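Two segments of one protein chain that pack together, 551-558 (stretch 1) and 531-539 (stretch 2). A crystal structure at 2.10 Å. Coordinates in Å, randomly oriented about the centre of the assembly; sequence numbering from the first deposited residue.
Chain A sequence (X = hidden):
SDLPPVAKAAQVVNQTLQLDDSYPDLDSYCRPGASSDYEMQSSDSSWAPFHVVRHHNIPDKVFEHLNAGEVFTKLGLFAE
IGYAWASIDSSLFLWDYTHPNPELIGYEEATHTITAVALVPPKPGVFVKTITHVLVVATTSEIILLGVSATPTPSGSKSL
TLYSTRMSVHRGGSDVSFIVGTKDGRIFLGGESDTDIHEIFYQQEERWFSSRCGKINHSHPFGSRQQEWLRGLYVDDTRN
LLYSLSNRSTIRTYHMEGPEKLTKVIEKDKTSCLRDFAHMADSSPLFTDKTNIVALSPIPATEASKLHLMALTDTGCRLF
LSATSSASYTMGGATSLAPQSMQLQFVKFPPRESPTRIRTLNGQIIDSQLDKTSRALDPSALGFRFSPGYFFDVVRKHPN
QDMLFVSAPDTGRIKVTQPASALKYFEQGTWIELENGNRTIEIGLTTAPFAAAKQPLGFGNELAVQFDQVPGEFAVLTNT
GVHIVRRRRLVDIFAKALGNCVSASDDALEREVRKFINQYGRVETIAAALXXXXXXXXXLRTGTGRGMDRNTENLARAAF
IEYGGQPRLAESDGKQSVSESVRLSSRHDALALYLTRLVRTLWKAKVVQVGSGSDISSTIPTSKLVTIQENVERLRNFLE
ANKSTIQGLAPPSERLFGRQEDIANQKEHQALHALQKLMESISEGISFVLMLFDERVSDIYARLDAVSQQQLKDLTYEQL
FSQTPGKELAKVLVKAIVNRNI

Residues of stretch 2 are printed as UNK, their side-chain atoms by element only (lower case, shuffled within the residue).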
# COMPACT_ATOMS: atom_id res chain seq x y z
N ASN A 551 -23.92 -13.78 16.18
CA ASN A 551 -23.87 -15.17 15.76
C ASN A 551 -22.56 -15.48 15.03
O ASN A 551 -21.99 -16.56 15.21
CB ASN A 551 -25.07 -15.50 14.88
CG ASN A 551 -26.37 -15.57 15.66
OD1 ASN A 551 -26.41 -16.10 16.78
ND2 ASN A 551 -27.44 -15.05 15.08
N THR A 552 -22.08 -14.54 14.21
CA THR A 552 -20.80 -14.73 13.54
C THR A 552 -19.67 -14.83 14.55
O THR A 552 -18.80 -15.70 14.44
CB THR A 552 -20.55 -13.59 12.55
OG1 THR A 552 -21.60 -13.56 11.58
CG2 THR A 552 -19.21 -13.77 11.84
N GLU A 553 -19.66 -13.94 15.54
CA GLU A 553 -18.63 -14.00 16.58
C GLU A 553 -18.77 -15.25 17.43
O GLU A 553 -17.76 -15.80 17.89
CB GLU A 553 -18.71 -12.74 17.45
CG GLU A 553 -18.34 -11.46 16.71
CD GLU A 553 -18.51 -10.22 17.57
OE1 GLU A 553 -18.78 -10.36 18.78
OE2 GLU A 553 -18.37 -9.10 17.03
N ASN A 554 -20.00 -15.73 17.64
CA ASN A 554 -20.19 -16.97 18.38
C ASN A 554 -19.77 -18.18 17.55
O ASN A 554 -19.24 -19.15 18.09
CB ASN A 554 -21.65 -17.10 18.82
CG ASN A 554 -21.98 -16.20 20.01
OD1 ASN A 554 -21.13 -15.94 20.86
ND2 ASN A 554 -23.22 -15.73 20.06
N LEU A 555 -20.01 -18.14 16.24
CA LEU A 555 -19.48 -19.18 15.36
C LEU A 555 -17.96 -19.17 15.36
O LEU A 555 -17.32 -20.23 15.41
CB LEU A 555 -20.00 -18.99 13.94
CG LEU A 555 -21.11 -19.93 13.47
CD1 LEU A 555 -21.55 -19.54 12.06
CD2 LEU A 555 -20.65 -21.38 13.50
N ALA A 556 -17.36 -17.97 15.31
CA ALA A 556 -15.91 -17.87 15.37
C ALA A 556 -15.37 -18.45 16.68
O ALA A 556 -14.35 -19.14 16.68
CB ALA A 556 -15.49 -16.40 15.22
N ARG A 557 -16.05 -18.17 17.80
CA ARG A 557 -15.69 -18.81 19.06
C ARG A 557 -15.77 -20.32 18.95
O ARG A 557 -14.88 -21.03 19.42
CB ARG A 557 -16.61 -18.30 20.18
CG ARG A 557 -16.50 -19.10 21.48
CD ARG A 557 -17.48 -18.60 22.53
NE ARG A 557 -18.87 -18.72 22.11
CZ ARG A 557 -19.92 -18.44 22.88
NH1 ARG A 557 -19.74 -18.02 24.12
NH2 ARG A 557 -21.15 -18.59 22.40
N ALA A 558 -16.84 -20.84 18.34
CA ALA A 558 -17.00 -22.28 18.22
C ALA A 558 -15.89 -22.89 17.38
O ALA A 558 -15.42 -24.00 17.66
CB ALA A 558 -18.37 -22.60 17.61
N UNK A 531 -9.59 -13.70 16.06
CA UNK A 531 -9.75 -12.28 15.76
C UNK A 531 -11.22 -11.92 15.55
O UNK A 531 -11.72 -10.96 16.13
c UNK A 531 -8.92 -11.91 14.53
N UNK A 532 -11.92 -12.70 14.71
CA UNK A 532 -13.34 -12.45 14.49
C UNK A 532 -14.11 -12.56 15.80
O UNK A 532 -14.98 -11.74 16.10
c UNK A 532 -15.42 -13.29 13.31
c UNK A 532 -13.90 -13.42 13.43
c UNK A 532 -13.24 -13.17 12.08
N UNK A 533 -13.80 -13.58 16.60
CA UNK A 533 -14.45 -13.73 17.90
C UNK A 533 -14.25 -12.51 18.77
O UNK A 533 -15.13 -12.17 19.58
c UNK A 533 -13.92 -14.98 18.61
N UNK A 534 -13.12 -11.82 18.63
CA UNK A 534 -12.83 -10.62 19.40
C UNK A 534 -13.37 -9.35 18.75
O UNK A 534 -13.07 -8.25 19.22
c UNK A 534 -11.31 -10.49 19.60
s UNK A 534 -10.62 -11.75 20.69
N UNK A 535 -14.15 -9.48 17.67
CA UNK A 535 -14.79 -8.34 17.04
C UNK A 535 -14.07 -7.78 15.84
O UNK A 535 -14.54 -6.78 15.27
N UNK A 536 -12.96 -8.37 15.42
CA UNK A 536 -12.26 -7.89 14.24
C UNK A 536 -13.08 -8.20 12.99
O UNK A 536 -13.69 -9.26 12.87
c UNK A 536 -9.95 -8.18 15.30
o UNK A 536 -9.86 -5.96 14.38
c UNK A 536 -10.87 -8.53 14.14
n UNK A 536 -8.64 -6.37 16.22
c UNK A 536 -9.48 -6.73 15.26
N UNK A 537 -13.08 -7.25 12.05
CA UNK A 537 -13.97 -7.30 10.91
C UNK A 537 -15.35 -6.74 11.17
O UNK A 537 -16.08 -6.49 10.20
N UNK A 538 -15.72 -6.51 12.43
CA UNK A 538 -17.04 -5.99 12.76
C UNK A 538 -17.16 -4.49 12.49
O UNK A 538 -18.29 -3.99 12.42
c UNK A 538 -17.37 -6.26 14.23
o UNK A 538 -18.65 -5.74 14.56
N UNK A 539 -16.04 -3.78 12.34
CA UNK A 539 -16.10 -2.40 11.88
C UNK A 539 -16.85 -2.27 10.56
O UNK A 539 -17.16 -1.15 10.14
o UNK A 539 -12.73 -1.64 13.09
c UNK A 539 -13.98 -1.70 13.08
o UNK A 539 -14.66 -1.66 14.13
c UNK A 539 -14.69 -1.82 11.75

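Position 531 carries a single side-chain carbon, and its CA-to-CB bond points away from stretch 1, which it does not touch; one carbon makes it Ala531. Its carbonyl oxygen is used locally, accepting a hydrogen bond from the backbone N of position 536 (3.0 Å, N to O).

Position 532 has three carbons, one bonded to CA and carrying the other two. Branching at CB with carbon alone identifies valine, Val532, with chi1 in the t well. Its CG1 lies 3.7 Å from Ala556 CB and 4.1 Å from Thr552 CG2, an apolar contact reaching two residues one helical turn apart. Val532 O is also approached by Glu553 CG, at 3.4 Å.

At position 533 there is again one carbon, directed sideways and packed against the helix backbone: the CB is 3.9 Å from Arg557 N and 4.0 Å from Ala556 CB. This is Ala533. Its CA is 4.4 Å from Glu553 CA and 3.9 Å from Glu553 O, so the two backbones come close here.

Position 534 shows one carbon followed by a sulfur, with no further atom beyond it, hence Cys534. It is the first residue to leave helical backbone angles, and its CA-to-CB bond points away from stretch 1, which it does not touch.

No side-chain atom is present at position 535, and phi/psi of 97/2° would press a CB against the preceding carbonyl oxygen; the residue is Gly535. Its CA lies 3.7 Å from Glu553 OE2.

Position 536 has three carbons in a row, the last carrying one oxygen and one nitrogen: an amide, Gln536, whose CA-to-CB bond points away from stretch 1 and whose side chain makes no contact with it.

Position 537 also lacks side-chain atoms and has a positive phi of 85°, giving Gly537, the third residue of a type II turn that begins at Gly535.

Position 538 bears one carbon and then one oxygen. The unbranched hydroxyl side chain is Ser538, whose CB is 4.1 Å from Glu553 OE2; its N closes the turn on Gly535 O (3.1 Å).

Position 539 has two carbons, the second carrying two oxygens, a carboxylate: Asp539, poorly ordered and clear of stretch 1.

The contact works by close packing, without a hydrogen bond across the 274 Å² interface. The CA-to-CB bond of Ala556 points toward stretch 2, and its CB lies 3.6 Å from Ala533 N, while Val532 fills the space beside Ala556 and Thr552. Glu553 extends along the end of the stretch 2 helix, from Val532 O to Gly535 and Ser538.

Stretch 2 (531-539) AVACGQGSD
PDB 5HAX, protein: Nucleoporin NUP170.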